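Local coordinates for alginate lyase AlgAT5 (Defluviitalea, PDB 5ZQI), which probably depolymerises the polysaccharide alginate by eliminative cleavage, as a family 7 polysaccharide lyase built on a beta-sandwich, at residues M145-K150 and F205-V210; D194-Y199 and V218-D223; H160-Q165 and G240-S245; A101-A106 and Y256-I261. One frame throughout, in Å; residues are numbered along the deposited sequence.

Contact 1. Residues M145-K150 and F205-V210; sequences MIIDQK and FTVKIV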
loop_
_atom_site.group_PDB
_atom_site.type_symbol
_atom_site.label_atom_id
_atom_site.label_comp_id
_atom_site.label_asym_id
_atom_site.label_seq_id
_atom_site.Cartn_x
_atom_site.Cartn_y
_atom_site.Cartn_z
ATOM N N MET A 145 9.326 3.929 5.590
ATOM C CA MET A 145 7.894 4.168 5.515
ATOM C C MET A 145 7.238 3.597 6.769
ATOM O O MET A 145 7.524 2.453 7.163
ATOM C CB MET A 145 7.261 3.523 4.287
ATOM C CG MET A 145 5.737 3.775 4.219
ATOM S SD MET A 145 4.961 3.320 2.666
ATOM C CE MET A 145 5.375 1.588 2.507
ATOM N N ILE A 146 6.382 4.388 7.405
ATOM C CA ILE A 146 5.550 3.939 8.515
ATOM C C ILE A 146 4.087 4.079 8.122
ATOM O O ILE A 146 3.647 5.161 7.707
ATOM C CB ILE A 146 5.810 4.720 9.807
ATOM C CG1 ILE A 146 7.287 4.795 10.112
ATOM C CG2 ILE A 146 5.073 4.008 10.951
ATOM C CD1 ILE A 146 7.652 5.709 11.290
ATOM N N ILE A 147 3.336 2.990 8.225
ATOM C CA ILE A 147 1.906 3.001 7.942
ATOM C C ILE A 147 1.159 2.556 9.196
ATOM O O ILE A 147 1.444 1.487 9.742
ATOM C CB ILE A 147 1.514 2.074 6.780
ATOM C CG1 ILE A 147 2.452 2.147 5.581
ATOM C CG2 ILE A 147 0.063 2.396 6.356
ATOM C CD1 ILE A 147 2.091 1.133 4.520
ATOM N N ASP A 148 0.210 3.373 9.659
ATOM C CA ASP A 148 -0.662 3.106 10.801
ATOM C C ASP A 148 -2.040 2.891 10.191
ATOM O O ASP A 148 -2.606 3.824 9.614
ATOM C CB ASP A 148 -0.589 4.295 11.747
ATOM C CG ASP A 148 -1.476 4.175 12.928
ATOM O OD1 ASP A 148 -2.160 3.153 13.088
ATOM O OD2 ASP A 148 -1.416 5.125 13.761
ATOM N N GLN A 149 -2.554 1.659 10.234
ATOM C CA GLN A 149 -3.709 1.310 9.407
ATOM C C GLN A 149 -4.477 0.159 10.037
ATOM O O GLN A 149 -4.025 -0.456 11.010
ATOM C CB GLN A 149 -3.267 0.962 7.972
ATOM C CG GLN A 149 -2.337 -0.282 7.876
ATOM C CD GLN A 149 -1.886 -0.572 6.471
ATOM O OE1 GLN A 149 -2.548 -0.212 5.504
ATOM N NE2 GLN A 149 -0.744 -1.200 6.350
ATOM N N LYS A 150 -5.659 -0.122 9.479
ATOM C CA LYS A 150 -6.398 -1.342 9.798
ATOM C C LYS A 150 -7.000 -1.865 8.509
ATOM O O LYS A 150 -7.360 -1.077 7.633
ATOM C CB LYS A 150 -7.460 -1.109 10.847
ATOM C CG LYS A 150 -8.577 -0.181 10.420
ATOM C CD LYS A 150 -9.553 0.051 11.570
ATOM C CE LYS A 150 -10.613 1.042 11.181
ATOM N NZ LYS A 150 -11.472 1.370 12.370
ATOM N N PHE A 205 -2.887 -1.438 13.395
ATOM C CA PHE A 205 -1.490 -1.817 13.582
ATOM C C PHE A 205 -0.591 -0.810 12.880
ATOM O O PHE A 205 -1.014 -0.089 11.961
ATOM C CB PHE A 205 -1.172 -3.244 13.063
ATOM C CG PHE A 205 -1.307 -3.434 11.580
ATOM C CD1 PHE A 205 -2.481 -3.837 11.053
ATOM C CD2 PHE A 205 -0.224 -3.301 10.706
ATOM C CE1 PHE A 205 -2.632 -4.068 9.655
ATOM C CE2 PHE A 205 -0.374 -3.513 9.350
ATOM C CZ PHE A 205 -1.601 -3.851 8.822
ATOM N N THR A 206 0.671 -0.799 13.290
ATOM C CA THR A 206 1.704 -0.070 12.575
ATOM C C THR A 206 2.675 -1.041 11.936
ATOM O O THR A 206 3.068 -2.042 12.541
ATOM C CB THR A 206 2.455 0.898 13.492
ATOM O OG1 THR A 206 3.219 0.196 14.473
ATOM C CG2 THR A 206 1.474 1.781 14.182
ATOM N N VAL A 207 3.073 -0.730 10.710
ATOM C CA VAL A 207 4.137 -1.438 10.026
ATOM C C VAL A 207 5.162 -0.411 9.580
ATOM O O VAL A 207 4.810 0.639 9.031
ATOM C CB VAL A 207 3.604 -2.283 8.858
ATOM C CG1 VAL A 207 2.859 -1.471 7.817
ATOM C CG2 VAL A 207 4.742 -3.081 8.232
ATOM N N LYS A 208 6.422 -0.678 9.901
ATOM C CA LYS A 208 7.534 0.179 9.509
ATOM C C LYS A 208 8.507 -0.618 8.645
ATOM O O LYS A 208 8.915 -1.725 9.013
ATOM C CB LYS A 208 8.258 0.746 10.737
ATOM C CG LYS A 208 9.447 1.620 10.394
ATOM C CD LYS A 208 10.038 2.361 11.586
ATOM C CE LYS A 208 10.606 1.422 12.614
ATOM N NZ LYS A 208 11.441 2.193 13.582
ATOM N N ILE A 209 8.887 -0.044 7.510
ATOM C CA ILE A 209 9.815 -0.631 6.552
ATOM C C ILE A 209 11.012 0.304 6.464
ATOM O O ILE A 209 10.835 1.505 6.227
ATOM C CB ILE A 209 9.158 -0.815 5.175
ATOM C CG1 ILE A 209 7.899 -1.672 5.284
ATOM C CG2 ILE A 209 10.195 -1.420 4.199
ATOM C CD1 ILE A 209 7.121 -1.771 3.979
ATOM N N VAL A 210 12.221 -0.238 6.671
ATOM C CA VAL A 210 13.459 0.531 6.628
ATOM C C VAL A 210 14.430 -0.161 5.683
ATOM O O VAL A 210 14.859 -1.293 5.943
ATOM C CB VAL A 210 14.100 0.680 8.021
ATOM C CG1 VAL A 210 15.380 1.515 7.923
ATOM C CG2 VAL A 210 13.140 1.266 9.001
#
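F205 lies alongside Q149 in an antiparallel hydrogen-bonded pair, as V207 does with I147 and I209 with M145; F205 N donates to Q149 O over 2.8 Å. The glutamine CG rests over one face of the phenyl ring, 4.2 Å from its centroid. First torsions of 65° in F205 and 63° in Q149 tuck CG of both residues between backbone N and carbonyl carbon and turn the side chains the same way. The amide is inclined 44° to the ring, and its NE2 approaches F205 CZ at 3.7 Å. That amide is fixed at both ends, OE1 by N259 and NE2 by the carbonyl of V163. The F205 ring also meets those of Y199 and Y220. Replacing F205 by an alanine removes the CH-pi contact and would probably open a gap beside Q149 CG and those two rings. T206 turns to the other side of the sheet, where its CG2 meets D148 CG at 4.0 Å; D148 OD2 makes a salt bridge with R204 and a hydrogen bond with N263. V207 packs CG1 against I147 CB at 3.9 Å. K208 sets its CG beside I146 CG1, also at 3.9 Å, before bending away to a cation-pi contact with Y219. I209 closes the series, its CD1 4.1 Å from the CE of M145. Strand 142-153 is flanked on its far edge by strand 256-269, and strand 205-212 by strand 215-220. The face bearing M145, I147, V207 and I209 packs on strands 172-179 and 236-239 of the opposing sheet, inside the sandwich.

Contact 2. Residues D194-Y199 and V218-D223; sequences DLDTDY and VYYNGD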
loop_
_atom_site.group_PDB
_atom_site.type_symbol
_atom_site.label_atom_id
_atom_site.label_comp_id
_atom_site.label_asym_id
_atom_site.label_seq_id
_atom_site.Cartn_x
_atom_site.Cartn_y
_atom_site.Cartn_z
ATOM N N ASP A 194 6.527 -13.879 9.081
ATOM C CA ASP A 194 5.236 -13.567 9.663
ATOM C C ASP A 194 5.260 -12.228 10.384
ATOM O O ASP A 194 6.230 -11.889 11.065
ATOM C CB ASP A 194 4.851 -14.668 10.657
ATOM C CG ASP A 194 4.406 -15.952 9.987
ATOM O OD1 ASP A 194 4.216 -15.956 8.745
ATOM O OD2 ASP A 194 4.261 -16.958 10.707
ATOM N N LEU A 195 4.177 -11.471 10.241
ATOM C CA LEU A 195 3.912 -10.350 11.125
ATOM C C LEU A 195 2.893 -10.713 12.204
ATOM O O LEU A 195 3.081 -10.355 13.360
ATOM C CB LEU A 195 3.422 -9.132 10.321
ATOM C CG LEU A 195 4.339 -8.660 9.189
ATOM C CD1 LEU A 195 3.724 -7.439 8.493
ATOM C CD2 LEU A 195 5.746 -8.313 9.703
ATOM N N ASP A 196 1.829 -11.431 11.848
ATOM C CA ASP A 196 0.742 -11.734 12.769
ATOM C C ASP A 196 0.004 -12.936 12.206
ATOM O O ASP A 196 -0.569 -12.845 11.119
ATOM C CB ASP A 196 -0.203 -10.527 12.912
ATOM C CG ASP A 196 -1.147 -10.638 14.083
ATOM O OD1 ASP A 196 -1.397 -11.767 14.563
ATOM O OD2 ASP A 196 -1.666 -9.577 14.533
ATOM N N THR A 197 -0.027 -14.040 12.940
ATOM C CA THR A 197 -0.760 -15.216 12.494
ATOM C C THR A 197 -2.195 -15.258 13.016
ATOM O O THR A 197 -2.921 -16.229 12.749
ATOM C CB THR A 197 -0.044 -16.510 12.921
ATOM O OG1 THR A 197 0.170 -16.507 14.338
ATOM C CG2 THR A 197 1.290 -16.651 12.200
ATOM N N ASP A 198 -2.646 -14.201 13.696
ATOM C CA ASP A 198 -3.974 -14.140 14.289
ATOM C C ASP A 198 -4.553 -12.742 14.077
ATOM O O ASP A 198 -5.012 -12.089 15.011
ATOM C CB ASP A 198 -3.907 -14.511 15.769
ATOM C CG ASP A 198 -5.279 -14.534 16.456
ATOM O OD1 ASP A 198 -6.251 -15.132 15.922
ATOM O OD2 ASP A 198 -5.370 -13.972 17.577
ATOM N N TYR A 199 -4.518 -12.245 12.843
ATOM C CA TYR A 199 -4.966 -10.893 12.557
ATOM C C TYR A 199 -6.474 -10.873 12.338
ATOM O O TYR A 199 -6.992 -11.540 11.433
ATOM C CB TYR A 199 -4.272 -10.290 11.327
ATOM C CG TYR A 199 -4.739 -8.873 11.076
ATOM C CD1 TYR A 199 -4.207 -7.824 11.799
ATOM C CD2 TYR A 199 -5.726 -8.596 10.147
ATOM C CE1 TYR A 199 -4.641 -6.538 11.613
ATOM C CE2 TYR A 199 -6.180 -7.309 9.967
ATOM C CZ TYR A 199 -5.657 -6.288 10.727
ATOM O OH TYR A 199 -6.128 -5.004 10.573
ATOM N N VAL A 218 11.597 -4.932 8.536
ATOM C CA VAL A 218 10.162 -4.708 8.722
ATOM C C VAL A 218 9.820 -4.918 10.189
ATOM O O VAL A 218 10.167 -5.958 10.762
ATOM C CB VAL A 218 9.315 -5.640 7.838
ATOM C CG1 VAL A 218 7.828 -5.289 7.940
ATOM C CG2 VAL A 218 9.746 -5.535 6.364
ATOM N N TYR A 219 9.099 -3.961 10.759
ATOM C CA TYR A 219 8.611 -3.962 12.123
ATOM C C TYR A 219 7.086 -3.996 12.122
ATOM O O TYR A 219 6.432 -3.412 11.241
ATOM C CB TYR A 219 9.076 -2.713 12.887
ATOM C CG TYR A 219 10.564 -2.458 12.958
ATOM C CD1 TYR A 219 11.264 -1.999 11.842
ATOM C CD2 TYR A 219 11.279 -2.690 14.126
ATOM C CE1 TYR A 219 12.624 -1.763 11.896
ATOM C CE2 TYR A 219 12.635 -2.450 14.180
ATOM C CZ TYR A 219 13.296 -1.983 13.071
ATOM O OH TYR A 219 14.659 -1.764 13.174
ATOM N N TYR A 220 6.529 -4.656 13.137
ATOM C CA TYR A 220 5.100 -4.742 13.382
ATOM C C TYR A 220 4.836 -4.266 14.804
ATOM O O TYR A 220 5.322 -4.861 15.769
ATOM C CB TYR A 220 4.607 -6.187 13.186
ATOM C CG TYR A 220 3.123 -6.422 13.353
ATOM C CD1 TYR A 220 2.206 -5.891 12.479
ATOM C CD2 TYR A 220 2.650 -7.200 14.379
ATOM C CE1 TYR A 220 0.864 -6.123 12.624
ATOM C CE2 TYR A 220 1.288 -7.434 14.540
ATOM C CZ TYR A 220 0.408 -6.911 13.658
ATOM O OH TYR A 220 -0.935 -7.160 13.804
ATOM N N ASN A 221 4.109 -3.155 14.925
ATOM C CA ASN A 221 3.889 -2.513 16.231
ATOM C C ASN A 221 5.192 -2.357 17.006
ATOM O O ASN A 221 5.243 -2.544 18.229
ATOM C CB ASN A 221 2.867 -3.295 17.055
ATOM C CG ASN A 221 1.500 -3.299 16.404
ATOM O OD1 ASN A 221 1.108 -2.326 15.748
ATOM N ND2 ASN A 221 0.761 -4.374 16.591
ATOM N N GLY A 222 6.256 -1.994 16.288
ATOM C CA GLY A 222 7.512 -1.685 16.924
ATOM C C GLY A 222 8.486 -2.834 17.065
ATOM O O GLY A 222 9.655 -2.593 17.402
ATOM N N ASP A 223 8.049 -4.061 16.815
ATOM C CA ASP A 223 8.862 -5.256 16.993
ATOM C C ASP A 223 9.445 -5.697 15.656
ATOM O O ASP A 223 8.718 -5.834 14.676
ATOM C CB ASP A 223 8.008 -6.367 17.595
ATOM C CG ASP A 223 7.476 -6.006 18.970
ATOM O OD1 ASP A 223 8.210 -5.334 19.752
ATOM O OD2 ASP A 223 6.335 -6.390 19.275
#
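A beta hairpin meets a bulged corner where Y220, the first residue of the type I' turn Y220-D223, reaches across to L195 and D196. The latter two form a classic beta bulge opposite L183, and the chain turns a corner at L195. Two backbone bonds between Y220 and D223 close the hairpin, and G222 takes a positive phi within it. With CG anti to the backbone N (chi1 -178°), the Y220 ring extends toward the bulge. L195 CB lies over one face, displaced toward the rim and 4.1 Å from Y220 CG, while N221 ND2 stands over the rim of the opposite face. The L195 carbonyl also comes close, its O 3.3 Å from Y220 CD2. Beyond the ring, Y220 OH donates to D196 OD2 over 2.6 Å, using the anti lone pair of that oxygen, with the carboxylate plane turned 67° from the ring. The second oxygen of D196 is engaged within its own segment: OD1 accepts from D198 N at 2.9 Å, from above the carboxylate plane, which makes an Asx turn. Y199 presents a ring edge to the same phenol, CD1 being 3.9 Å from Y220 OH. Deeper in, L195 CD2 packs crosswise on V218 CG1 at 4.1 Å, next to V185 and I176. Each carboxylate oxygen of D196 thus receives a donor, one from the hairpin and one from the loop, which fixes the rotation of the group. The short phenol-carboxylate bond is consistent with an ionised aspartate whose charge is partly spread into its two hydrogen bonds.

Contact 3. Residues H160-Q165 and G240-S245; sequences HVVVGQ and GMYTQS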
loop_
_atom_site.group_PDB
_atom_site.type_symbol
_atom_site.label_atom_id
_atom_site.label_comp_id
_atom_site.label_asym_id
_atom_site.label_seq_id
_atom_site.Cartn_x
_atom_site.Cartn_y
_atom_site.Cartn_z
ATOM N N HIS A 160 -7.284 -12.159 -0.145
ATOM C CA HIS A 160 -5.900 -11.712 -0.172
ATOM C C HIS A 160 -5.798 -10.241 -0.543
ATOM O O HIS A 160 -6.322 -9.828 -1.581
ATOM C CB HIS A 160 -5.066 -12.492 -1.207
ATOM C CG HIS A 160 -4.962 -13.968 -0.982
ATOM N ND1 HIS A 160 -4.173 -14.756 -1.791
ATOM C CD2 HIS A 160 -5.516 -14.801 -0.069
ATOM C CE1 HIS A 160 -4.246 -16.012 -1.379
ATOM N NE2 HIS A 160 -5.039 -16.064 -0.323
ATOM N N VAL A 161 -5.070 -9.465 0.266
ATOM C CA VAL A 161 -4.810 -8.063 -0.057
ATOM C C VAL A 161 -3.371 -7.698 0.284
ATOM O O VAL A 161 -2.718 -8.331 1.115
ATOM C CB VAL A 161 -5.771 -7.083 0.669
ATOM C CG1 VAL A 161 -7.226 -7.350 0.280
ATOM C CG2 VAL A 161 -5.531 -7.132 2.184
ATOM N N VAL A 162 -2.900 -6.620 -0.364
ATOM C CA VAL A 162 -1.574 -6.043 -0.126
ATOM C C VAL A 162 -1.768 -4.601 0.310
ATOM O O VAL A 162 -2.494 -3.843 -0.345
ATOM C CB VAL A 162 -0.688 -6.142 -1.383
ATOM C CG1 VAL A 162 0.547 -5.235 -1.283
ATOM C CG2 VAL A 162 -0.235 -7.598 -1.631
ATOM N N VAL A 163 -1.075 -4.211 1.375
ATOM C CA VAL A 163 -1.249 -2.938 2.060
ATOM C C VAL A 163 0.109 -2.352 2.441
ATOM O O VAL A 163 0.433 -2.136 3.614
ATOM C CB VAL A 163 -2.145 -3.140 3.288
ATOM C CG1 VAL A 163 -3.567 -3.545 2.831
ATOM C CG2 VAL A 163 -1.576 -4.130 4.277
ATOM N N GLY A 164 0.926 -2.129 1.445
ATOM C CA GLY A 164 2.246 -1.560 1.625
ATOM C C GLY A 164 3.252 -2.313 0.787
ATOM O O GLY A 164 3.285 -3.555 0.782
ATOM N N GLN A 165 4.082 -1.583 0.050
ATOM C CA GLN A 165 5.100 -2.206 -0.768
ATOM C C GLN A 165 6.371 -1.368 -0.839
ATOM O O GLN A 165 6.359 -0.136 -0.695
ATOM C CB GLN A 165 4.663 -2.395 -2.229
ATOM C CG GLN A 165 3.319 -2.993 -2.458
ATOM C CD GLN A 165 3.111 -3.273 -3.939
ATOM O OE1 GLN A 165 3.950 -3.900 -4.576
ATOM N NE2 GLN A 165 2.010 -2.787 -4.501
ATOM N N GLY A 240 -1.731 1.716 0.448
ATOM C CA GLY A 240 -3.134 1.774 0.111
ATOM C C GLY A 240 -3.703 0.380 0.066
ATOM O O GLY A 240 -3.392 -0.453 0.936
ATOM N N MET A 241 -4.511 0.108 -0.961
ATOM C CA MET A 241 -5.154 -1.197 -1.121
ATOM C C MET A 241 -4.888 -1.778 -2.496
ATOM O O MET A 241 -5.265 -1.185 -3.510
ATOM C CB MET A 241 -6.675 -1.064 -0.875
ATOM C CG MET A 241 -7.505 -2.317 -1.173
ATOM S SD MET A 241 -6.883 -3.830 -0.386
ATOM C CE MET A 241 -6.926 -3.348 1.347
ATOM N N TYR A 242 -4.256 -2.948 -2.525
ATOM C CA TYR A 242 -3.938 -3.699 -3.752
ATOM C C TYR A 242 -4.590 -5.062 -3.592
ATOM O O TYR A 242 -4.080 -5.932 -2.872
ATOM C CB TYR A 242 -2.431 -3.768 -3.941
ATOM C CG TYR A 242 -1.918 -4.385 -5.215
ATOM C CD1 TYR A 242 -2.713 -4.487 -6.356
ATOM C CD2 TYR A 242 -0.620 -4.853 -5.278
ATOM C CE1 TYR A 242 -2.212 -5.029 -7.535
ATOM C CE2 TYR A 242 -0.131 -5.395 -6.429
ATOM C CZ TYR A 242 -0.921 -5.471 -7.543
ATOM O OH TYR A 242 -0.410 -6.040 -8.718
ATOM N N THR A 243 -5.773 -5.214 -4.188
ATOM C CA THR A 243 -6.598 -6.404 -3.975
ATOM C C THR A 243 -6.114 -7.559 -4.835
ATOM O O THR A 243 -6.170 -7.479 -6.063
ATOM C CB THR A 243 -8.052 -6.079 -4.280
ATOM O OG1 THR A 243 -8.454 -4.996 -3.413
ATOM C CG2 THR A 243 -8.950 -7.277 -4.011
ATOM N N GLN A 244 -5.680 -8.661 -4.212
ATOM C CA GLN A 244 -5.096 -9.774 -4.977
ATOM C C GLN A 244 -6.166 -10.781 -5.389
ATOM O O GLN A 244 -6.047 -11.981 -5.167
ATOM C CB GLN A 244 -3.986 -10.468 -4.200
ATOM C CG GLN A 244 -2.973 -9.538 -3.596
ATOM C CD GLN A 244 -2.108 -8.886 -4.621
ATOM O OE1 GLN A 244 -1.272 -9.551 -5.225
ATOM N NE2 GLN A 244 -2.280 -7.586 -4.814
ATOM N N SER A 245 -7.227 -10.290 -6.004
ATOM C CA SER A 245 -8.227 -11.163 -6.596
ATOM C C SER A 245 -8.880 -10.453 -7.765
ATOM O O SER A 245 -8.698 -9.254 -7.971
ATOM C CB SER A 245 -9.255 -11.611 -5.560
ATOM O OG SER A 245 -10.012 -12.648 -6.153
#
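The carbonyl oxygen of Y242 is gripped by two donors from opposite faces of its plane: V162 N at 2.9 Å, and Q244 NE2 at 3.1 Å from well above the plane. The first belongs to the antiparallel pairing of strands 160-167 and 241-243 in one sheet of the beta-sandwich. Segment 240-245 carries the end of the YFKAGxYxQ motif of family 7 alginate lyases, which in relatives lines the substrate cleft. A bound sulfate, probably from the crystallisation liquor, lies about 4 Å from the Q244 side chain. Q244 is the centre of an inverse gamma turn, and its own N donates to H160 O. A bend at chi2 (-70°) folds its amide back over the Y242 ring, with CD 3.8 Å from V162 CG2. Replacing Q244 with an alanine takes the amide from over the ring and would probably leave Y242 O without its second donor and V162 CG2 with less packing. On the opposite face of the sheet from Y242, M241 curls back through bends at chi2 and chi3, so that its SD meets V161 CB at 3.6 Å and its CE meets V163 CG1 at 3.7 Å. Q165 brings NE2, which is bonded to E122, to 3.4 Å from Y242 CD2, its amide plane 11° from that of the ring.

Contact 4. Residues A101-A106 and Y256-I261; sequences AVVFKA and YGENEI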
loop_
_atom_site.group_PDB
_atom_site.type_symbol
_atom_site.label_atom_id
_atom_site.label_comp_id
_atom_site.label_asym_id
_atom_site.label_seq_id
_atom_site.Cartn_x
_atom_site.Cartn_y
_atom_site.Cartn_z
ATOM N N ALA A 101 -9.335 8.749 9.347
ATOM C CA ALA A 101 -8.544 7.870 8.498
ATOM C C ALA A 101 -9.054 7.961 7.072
ATOM O O ALA A 101 -10.183 8.384 6.822
ATOM C CB ALA A 101 -8.589 6.421 8.981
ATOM N N VAL A 102 -8.200 7.567 6.140
ATOM C CA VAL A 102 -8.554 7.512 4.722
ATOM C C VAL A 102 -8.868 6.075 4.340
ATOM O O VAL A 102 -8.054 5.168 4.569
ATOM C CB VAL A 102 -7.418 8.058 3.840
ATOM C CG1 VAL A 102 -7.771 7.980 2.359
ATOM C CG2 VAL A 102 -7.094 9.493 4.189
ATOM N N VAL A 103 -10.030 5.880 3.744
ATOM C CA VAL A 103 -10.515 4.595 3.261
ATOM C C VAL A 103 -10.036 4.381 1.832
ATOM O O VAL A 103 -10.223 5.252 0.968
ATOM C CB VAL A 103 -12.051 4.553 3.315
ATOM C CG1 VAL A 103 -12.564 3.208 2.737
ATOM C CG2 VAL A 103 -12.562 4.772 4.707
ATOM N N PHE A 104 -9.394 3.228 1.594
ATOM C CA PHE A 104 -8.965 2.791 0.264
ATOM C C PHE A 104 -9.739 1.513 -0.043
ATOM O O PHE A 104 -9.644 0.538 0.712
ATOM C CB PHE A 104 -7.467 2.505 0.194
ATOM C CG PHE A 104 -6.572 3.685 0.460
ATOM C CD1 PHE A 104 -6.328 4.118 1.761
ATOM C CD2 PHE A 104 -5.929 4.332 -0.580
ATOM C CE1 PHE A 104 -5.469 5.189 1.975
ATOM C CE2 PHE A 104 -5.088 5.386 -0.357
ATOM C CZ PHE A 104 -4.853 5.817 0.914
ATOM N N LYS A 105 -10.441 1.487 -1.174
ATOM C CA LYS A 105 -11.216 0.323 -1.605
ATOM C C LYS A 105 -10.855 -0.021 -3.038
ATOM O O LYS A 105 -10.837 0.861 -3.886
ATOM C CB LYS A 105 -12.730 0.590 -1.488
ATOM C CG LYS A 105 -13.592 -0.495 -2.122
ATOM C CD LYS A 105 -15.069 -0.237 -1.897
ATOM C CE LYS A 105 -15.916 -1.225 -2.695
ATOM N NZ LYS A 105 -17.376 -1.073 -2.502
ATOM N N ALA A 106 -10.624 -1.305 -3.325
ATOM C CA ALA A 106 -10.497 -1.782 -4.700
ATOM C C ALA A 106 -11.286 -3.071 -4.845
ATOM O O ALA A 106 -11.007 -4.059 -4.159
ATOM C CB ALA A 106 -9.025 -1.973 -5.094
ATOM N N TYR A 256 -14.521 -7.103 -2.575
ATOM C CA TYR A 256 -13.486 -6.080 -2.504
ATOM C C TYR A 256 -12.562 -6.239 -1.306
ATOM O O TYR A 256 -12.892 -6.871 -0.294
ATOM C CB TYR A 256 -14.113 -4.677 -2.464
ATOM C CG TYR A 256 -14.998 -4.392 -1.255
ATOM C CD1 TYR A 256 -16.327 -4.799 -1.213
ATOM C CD2 TYR A 256 -14.495 -3.657 -0.189
ATOM C CE1 TYR A 256 -17.136 -4.471 -0.127
ATOM C CE2 TYR A 256 -15.289 -3.345 0.906
ATOM C CZ TYR A 256 -16.604 -3.750 0.927
ATOM O OH TYR A 256 -17.373 -3.408 2.035
ATOM N N GLY A 257 -11.397 -5.610 -1.452
ATOM C CA GLY A 257 -10.512 -5.318 -0.340
ATOM C C GLY A 257 -10.651 -3.859 0.076
ATOM O O GLY A 257 -10.872 -2.981 -0.754
ATOM N N GLU A 258 -10.526 -3.619 1.371
ATOM C CA GLU A 258 -10.621 -2.271 1.904
ATOM C C GLU A 258 -9.737 -2.148 3.136
ATOM O O GLU A 258 -9.660 -3.070 3.959
ATOM C CB GLU A 258 -12.063 -1.908 2.240
ATOM C CG GLU A 258 -12.265 -0.444 2.655
ATOM C CD GLU A 258 -13.733 -0.121 2.773
ATOM O OE1 GLU A 258 -14.246 -0.158 3.920
ATOM O OE2 GLU A 258 -14.401 0.156 1.744
ATOM N N ASN A 259 -9.095 -0.981 3.267
ATOM C CA ASN A 259 -8.356 -0.635 4.476
ATOM C C ASN A 259 -8.515 0.852 4.779
ATOM O O ASN A 259 -9.024 1.636 3.976
ATOM C CB ASN A 259 -6.872 -1.050 4.363
ATOM C CG ASN A 259 -6.092 -0.238 3.345
ATOM O OD1 ASN A 259 -6.599 0.185 2.324
ATOM N ND2 ASN A 259 -4.827 0.007 3.654
ATOM N N GLU A 260 -8.111 1.231 5.985
ATOM C CA GLU A 260 -8.190 2.602 6.474
ATOM C C GLU A 260 -6.811 2.960 7.013
ATOM O O GLU A 260 -6.277 2.244 7.869
ATOM C CB GLU A 260 -9.264 2.750 7.553
ATOM C CG GLU A 260 -10.659 2.393 7.069
ATOM C CD GLU A 260 -11.784 2.769 8.018
ATOM O OE1 GLU A 260 -11.539 3.562 8.970
ATOM O OE2 GLU A 260 -12.905 2.270 7.804
ATOM N N ILE A 261 -6.227 4.037 6.488
ATOM C CA ILE A 261 -4.904 4.514 6.907
ATOM C C ILE A 261 -5.106 5.756 7.776
ATOM O O ILE A 261 -5.644 6.773 7.318
ATOM C CB ILE A 261 -3.966 4.816 5.711
ATOM C CG1 ILE A 261 -3.792 3.542 4.885
ATOM C CG2 ILE A 261 -2.648 5.424 6.217
ATOM C CD1 ILE A 261 -2.764 3.674 3.735
#
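V102, F104 and A106 pair with I261, N259 and G257 through six backbone hydrogen bonds, the two strands running antiparallel at 159°. K105 is fully extended and lays its end over a face of the Y256 ring: CE stands 3.8 Å from the ring centroid, and NZ makes a cation-pi contact at 4.1 Å, 12° off the ring normal. The same ammonium forms a salt bridge with E91, and H153 stacks with Y256. E258 CB sits at the edge of that ring, in its plane, while E258 CD packs on V103 CG1 at 3.5 Å. In the seven-stranded sheet of the beta-sandwich, this pairing joins an early strand of the domain to its last one, 256-269. F104 and N259 belong to the face turned to the opposing sheet, where both touch M241. The phenyl CE1 of F104 meets I261 CD1 at 3.6 Å. CG of N259 sits between backbone N and carbonyl carbon (chi1 69°), which brings OD1 back to 3.3 Å from F104 CB. Back on the V103 side, the valine CG2 touches E260 CG at 3.9 Å, and E260 OE1 is hydrogen-bonded to N96 ND2.

Contacts 1, 2 and 4 all reach the seven-stranded sheet, whereas contact 3 lies in the opposing sheet of the sandwich. Across the first sheet, strands 102-107, 256-269, 142-153, 205-212 and 215-220 follow in order, so contact 4, contact 1 and the hairpin of contact 2 form a row, with the centres of contacts 2 and 4 about 20 Å apart. Contact 3 has its centre about 10 Å from that of contact 4 and 14 Å from that of contact 1. The two layers are joined where T243 bonds to A106 of contact 4 and V163 to Q149 of contact 1. Along the chain, contact 4 encloses the other three, and contact 1 alternates with contacts 2 and 3.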